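Local structure of cytochrome P450 RhF (Acinetobacter radioresistens, 6RO8) at residues H313-R321 / A416-E424. The protein is the heme domain of a larger bacterial cytochrome P450, and probably acts as a monooxygenase that inserts one atom of molecular oxygen into organic substrates. Numbering follows the deposited sequence.
Sequences HSGSVVAWR and ANTSFRGPE. With HEM (protoporphyrin IX containing Fe), chain B; HIS (histidine), chain C.
Ser-419 OG, gripped between two partners, donates to Ala-319 O at 2.6 Å from above the carbonyl plane and accepts from Thr-418 OG1. The contact shows how a P450 builds its distal heme pocket from remote pieces of chain: the segment linking helix 303-314 to strand 320-324 meets the loop before strand 427-429. A single antiparallel bridge has Val-317 and Phe-420 as its non-hydrogen-bonded pair. On one flank Val-318 N gives a nearly straight bond to Ser-419 O (2.7 Å, 165°); on the other, Arg-421 N reaches Ser-316 O at 2.9 Å, more bent. Asn-417 OD1 steadies the loop: Phe-420 N lies in its carbonyl plane, on a lone pair, at 2.7 Å, while Ser-419 N comes from above and closes an Asx turn.

With CG anti to its carbonyl carbon (chi1 -56°), Phe-420 turns its ring into the pocket, where CZ meets the edge of the Trp-320 ring at CZ3, 3.6 Å away. The ring planes stand at 81°; the indole and the Phe-420 ring edge both touch the free histidine bound there. Val-318 CG1 packs against Arg-421 CB, and Arg-421 NH1 is hydrogen-bonded to the backbone O of Gln-39. The heme methyl CMA lies over a face of the indole, and Val-317 CG2 sits 3.7 Å from heme CHB.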
loop_
_atom_site.group_PDB
_atom_site.type_symbol
_atom_site.label_atom_id
_atom_site.label_comp_id
_atom_site.label_asym_id
_atom_site.label_seq_id
_atom_site.Cartn_x
_atom_site.Cartn_y
_atom_site.Cartn_z
ATOM N N HIS A 313 -9.707 -8.400 -4.603
ATOM C CA HIS A 313 -9.380 -9.023 -5.879
ATOM C C HIS A 313 -8.092 -8.457 -6.466
ATOM O O HIS A 313 -7.242 -9.198 -6.972
ATOM C CB HIS A 313 -10.535 -8.829 -6.855
ATOM C CG HIS A 313 -10.276 -9.427 -8.192
ATOM N ND1 HIS A 313 -9.404 -8.866 -9.101
ATOM C CD2 HIS A 313 -10.748 -10.557 -8.767
ATOM C CE1 HIS A 313 -9.362 -9.620 -10.185
ATOM N NE2 HIS A 313 -10.170 -10.651 -10.008
ATOM N N SER A 314 -7.972 -7.134 -6.453
ATOM C CA SER A 314 -6.828 -6.407 -7.001
ATOM C C SER A 314 -6.521 -5.227 -6.086
ATOM O O SER A 314 -6.638 -4.062 -6.463
ATOM C CB SER A 314 -7.044 -5.898 -8.420
ATOM O OG SER A 314 -7.687 -6.849 -9.254
ATOM N N GLY A 315 -6.121 -5.554 -4.857
ATOM C CA GLY A 315 -5.681 -4.537 -3.925
ATOM C C GLY A 315 -4.343 -3.923 -4.316
ATOM O O GLY A 315 -3.626 -4.402 -5.199
ATOM N N SER A 316 -4.019 -2.814 -3.649
ATOM C CA SER A 316 -2.816 -2.049 -3.946
ATOM C C SER A 316 -1.595 -2.540 -3.191
ATOM O O SER A 316 -0.478 -2.258 -3.622
ATOM C CB SER A 316 -3.038 -0.570 -3.633
ATOM O OG SER A 316 -3.593 -0.420 -2.331
ATOM N N VAL A 317 -1.778 -3.245 -2.079
ATOM C CA VAL A 317 -0.713 -4.013 -1.445
ATOM C C VAL A 317 -0.905 -5.480 -1.816
ATOM O O VAL A 317 -1.930 -6.088 -1.483
ATOM C CB VAL A 317 -0.710 -3.828 0.079
ATOM C CG1 VAL A 317 0.368 -4.720 0.714
ATOM C CG2 VAL A 317 -0.484 -2.358 0.434
ATOM N N VAL A 318 0.077 -6.052 -2.506
ATOM C CA VAL A 318 0.010 -7.437 -2.960
ATOM C C VAL A 318 0.924 -8.363 -2.174
ATOM O O VAL A 318 0.763 -9.591 -2.278
ATOM C CB VAL A 318 0.333 -7.548 -4.463
ATOM C CG1 VAL A 318 -0.779 -6.867 -5.311
ATOM C CG2 VAL A 318 1.701 -6.934 -4.757
ATOM N N ALA A 319 1.879 -7.826 -1.405
ATOM C CA ALA A 319 2.804 -8.630 -0.609
ATOM C C ALA A 319 3.391 -7.764 0.498
ATOM O O ALA A 319 3.869 -6.660 0.232
ATOM C CB ALA A 319 3.931 -9.189 -1.472
ATOM N N TRP A 320 3.358 -8.258 1.728
ATOM C CA TRP A 320 3.967 -7.591 2.867
ATOM C C TRP A 320 4.962 -8.559 3.518
ATOM O O TRP A 320 5.061 -9.732 3.138
ATOM C CB TRP A 320 2.884 -7.107 3.847
ATOM C CG TRP A 320 3.222 -5.830 4.553
ATOM C CD1 TRP A 320 3.279 -5.637 5.911
ATOM C CD2 TRP A 320 3.550 -4.564 3.957
ATOM N NE1 TRP A 320 3.634 -4.334 6.195
ATOM C CE2 TRP A 320 3.805 -3.654 5.017
ATOM C CE3 TRP A 320 3.670 -4.112 2.634
ATOM C CZ2 TRP A 320 4.153 -2.317 4.797
ATOM C CZ3 TRP A 320 4.040 -2.783 2.418
ATOM C CH2 TRP A 320 4.265 -1.901 3.497
ATOM N N ARG A 321 5.727 -8.079 4.495
ATOM C CA ARG A 321 6.898 -8.824 4.942
ATOM C C ARG A 321 6.930 -9.001 6.458
ATOM O O ARG A 321 6.429 -8.164 7.229
ATOM C CB ARG A 321 8.177 -8.139 4.483
ATOM C CG ARG A 321 8.358 -8.106 2.974
ATOM C CD ARG A 321 9.670 -7.418 2.628
ATOM N NE ARG A 321 9.569 -5.973 2.769
ATOM C CZ ARG A 321 10.595 -5.130 2.734
ATOM N NH1 ARG A 321 11.859 -5.586 2.580
ATOM N NH2 ARG A 321 10.347 -3.825 2.860
ATOM N N ALA A 416 7.791 -1.656 -11.331
ATOM C CA ALA A 416 8.244 -2.981 -10.918
ATOM C C ALA A 416 8.706 -2.929 -9.468
ATOM O O ALA A 416 9.697 -2.272 -9.143
ATOM C CB ALA A 416 9.354 -3.477 -11.832
ATOM N N ASN A 417 7.965 -3.599 -8.592
ATOM C CA ASN A 417 8.317 -3.694 -7.186
ATOM C C ASN A 417 7.602 -4.932 -6.654
ATOM O O ASN A 417 6.876 -5.604 -7.384
ATOM C CB ASN A 417 7.961 -2.398 -6.438
ATOM C CG ASN A 417 6.468 -2.269 -6.165
ATOM O OD1 ASN A 417 6.000 -2.531 -5.047
ATOM N ND2 ASN A 417 5.714 -1.888 -7.180
ATOM N N THR A 418 7.826 -5.251 -5.386
ATOM C CA THR A 418 7.307 -6.502 -4.844
ATOM C C THR A 418 5.959 -6.371 -4.163
ATOM O O THR A 418 5.239 -7.366 -4.083
ATOM C CB THR A 418 8.292 -7.099 -3.818
ATOM O OG1 THR A 418 8.344 -6.247 -2.656
ATOM C CG2 THR A 418 9.654 -7.279 -4.438
ATOM N N SER A 419 5.610 -5.182 -3.680
ATOM C CA SER A 419 4.572 -5.033 -2.672
ATOM C C SER A 419 3.402 -4.154 -3.095
ATOM O O SER A 419 2.269 -4.400 -2.662
ATOM C CB SER A 419 5.187 -4.461 -1.393
ATOM O OG SER A 419 5.981 -5.468 -0.783
ATOM N N PHE A 420 3.634 -3.147 -3.928
ATOM C CA PHE A 420 2.584 -2.236 -4.335
ATOM C C PHE A 420 2.252 -2.450 -5.807
ATOM O O PHE A 420 3.101 -2.866 -6.597
ATOM C CB PHE A 420 2.990 -0.787 -4.052
ATOM C CG PHE A 420 3.355 -0.542 -2.619
ATOM C CD1 PHE A 420 2.381 -0.252 -1.686
ATOM C CD2 PHE A 420 4.667 -0.607 -2.198
ATOM C CE1 PHE A 420 2.711 -0.023 -0.364
ATOM C CE2 PHE A 420 4.996 -0.375 -0.880
ATOM C CZ PHE A 420 4.015 -0.087 0.038
ATOM N N ARG A 421 0.990 -2.196 -6.160
ATOM C CA ARG A 421 0.488 -2.543 -7.487
ATOM C C ARG A 421 -0.652 -1.616 -7.893
ATOM O O ARG A 421 -1.691 -1.542 -7.222
ATOM C CB ARG A 421 0.028 -3.999 -7.544
ATOM C CG ARG A 421 -0.286 -4.427 -8.953
ATOM C CD ARG A 421 -0.504 -5.921 -9.101
ATOM N NE ARG A 421 -0.864 -6.244 -10.483
ATOM C CZ ARG A 421 0.008 -6.346 -11.488
ATOM N NH1 ARG A 421 1.307 -6.182 -11.271
ATOM N NH2 ARG A 421 -0.415 -6.634 -12.714
ATOM N N GLY A 422 -0.450 -0.920 -9.008
ATOM C CA GLY A 422 -1.488 -0.172 -9.663
ATOM C C GLY A 422 -0.975 0.285 -11.009
ATOM O O GLY A 422 0.233 0.424 -11.222
ATOM N N PRO A 423 -1.881 0.507 -11.953
ATOM C CA PRO A 423 -1.455 0.907 -13.299
ATOM C C PRO A 423 -0.999 2.361 -13.304
ATOM O O PRO A 423 -1.554 3.206 -12.602
ATOM C CB PRO A 423 -2.722 0.714 -14.136
ATOM C CG PRO A 423 -3.852 0.989 -13.143
ATOM C CD PRO A 423 -3.347 0.545 -11.779
ATOM N N GLU A 424 0.035 2.648 -14.104
ATOM C CA GLU A 424 0.566 4.010 -14.154
ATOM C C GLU A 424 -0.403 4.969 -14.842
ATOM O O GLU A 424 -0.491 6.146 -14.469
ATOM C CB GLU A 424 1.917 4.018 -14.860
ATOM C CG GLU A 424 2.784 2.901 -14.391
ATOM C CD GLU A 424 4.246 3.229 -14.445
ATOM O OE1 GLU A 424 4.951 2.626 -15.282
ATOM O OE2 GLU A 424 4.683 4.083 -13.646
HETATM C CHA HEM B . -0.619 -0.484 8.025
HETATM C CHB HEM B . -2.284 -1.275 3.520
HETATM C CHC HEM B . -3.954 3.297 3.229
HETATM C CHD HEM B . -1.858 4.165 7.526
HETATM C C1A HEM B . -0.902 -1.106 6.828
HETATM C C2A HEM B . -0.553 -2.462 6.442
HETATM C C3A HEM B . -1.008 -2.676 5.211
HETATM C C4A HEM B . -1.664 -1.466 4.745
HETATM C CMA HEM B . -0.848 -3.997 4.431
HETATM C CAA HEM B . 0.202 -3.496 7.307
HETATM C CBA HEM B . -0.843 -4.401 7.929
HETATM C CGA HEM B . -0.223 -5.400 8.868
HETATM O O1A HEM B . 1.024 -5.412 9.009
HETATM O O2A HEM B . -0.994 -6.182 9.474
HETATM C C1B HEM B . -2.951 -0.152 3.091
HETATM C C2B HEM B . -3.774 -0.063 1.900
HETATM C C3B HEM B . -4.226 1.210 1.808
HETATM C C4B HEM B . -3.710 1.961 2.945
HETATM C CMB HEM B . -4.031 -1.262 0.947
HETATM C CAB HEM B . -5.159 1.858 0.757
HETATM C CBB HEM B . -5.856 1.198 -0.168
HETATM C C1C HEM B . -3.532 3.944 4.370
HETATM C C2C HEM B . -3.744 5.335 4.731
HETATM C C3C HEM B . -3.154 5.544 5.931
HETATM C C4C HEM B . -2.561 4.308 6.356
HETATM C CMC HEM B . -4.523 6.342 3.857
HETATM C CAC HEM B . -3.043 6.811 6.822
HETATM C CBC HEM B . -3.543 7.994 6.462
HETATM C C1D HEM B . -1.319 3.007 8.030
HETATM C C2D HEM B . -0.607 2.883 9.280
HETATM C C3D HEM B . -0.273 1.607 9.430
HETATM C C4D HEM B . -0.759 0.863 8.273
HETATM C CMD HEM B . -0.281 4.018 10.274
HETATM C CAD HEM B . 0.527 1.054 10.631
HETATM C CBD HEM B . -0.376 0.650 11.788
HETATM C CGD HEM B . 0.383 -0.284 12.703
HETATM O O1D HEM B . 1.567 -0.562 12.416
HETATM O O2D HEM B . -0.184 -0.767 13.714
HETATM N NA HEM B . -1.563 -0.531 5.763
HETATM N NB HEM B . -2.936 1.096 3.698
HETATM N NC HEM B . -2.803 3.358 5.390
HETATM N ND HEM B . -1.396 1.754 7.443
HETATM FE FE HEM B . -2.193 1.451 5.571
HETATM N N HIS C . 3.529 2.056 2.741
HETATM C CA HIS C . 2.390 1.151 2.837
HETATM C C HIS C . 1.087 1.863 2.485
HETATM O O HIS C . 0.007 1.274 2.630
HETATM C CB HIS C . 2.298 0.552 4.241
HETATM C CG HIS C . 2.593 1.530 5.335
HETATM N ND1 HIS C . 1.747 1.726 6.407
HETATM C CD2 HIS C . 3.639 2.369 5.524
HETATM C CE1 HIS C . 2.261 2.643 7.208
HETATM N NE2 HIS C . 3.409 3.049 6.695
HETATM O OXT HIS C . 1.095 3.019 2.057
HETATM O O HOH W 1 -0.096 1.957 4.765
#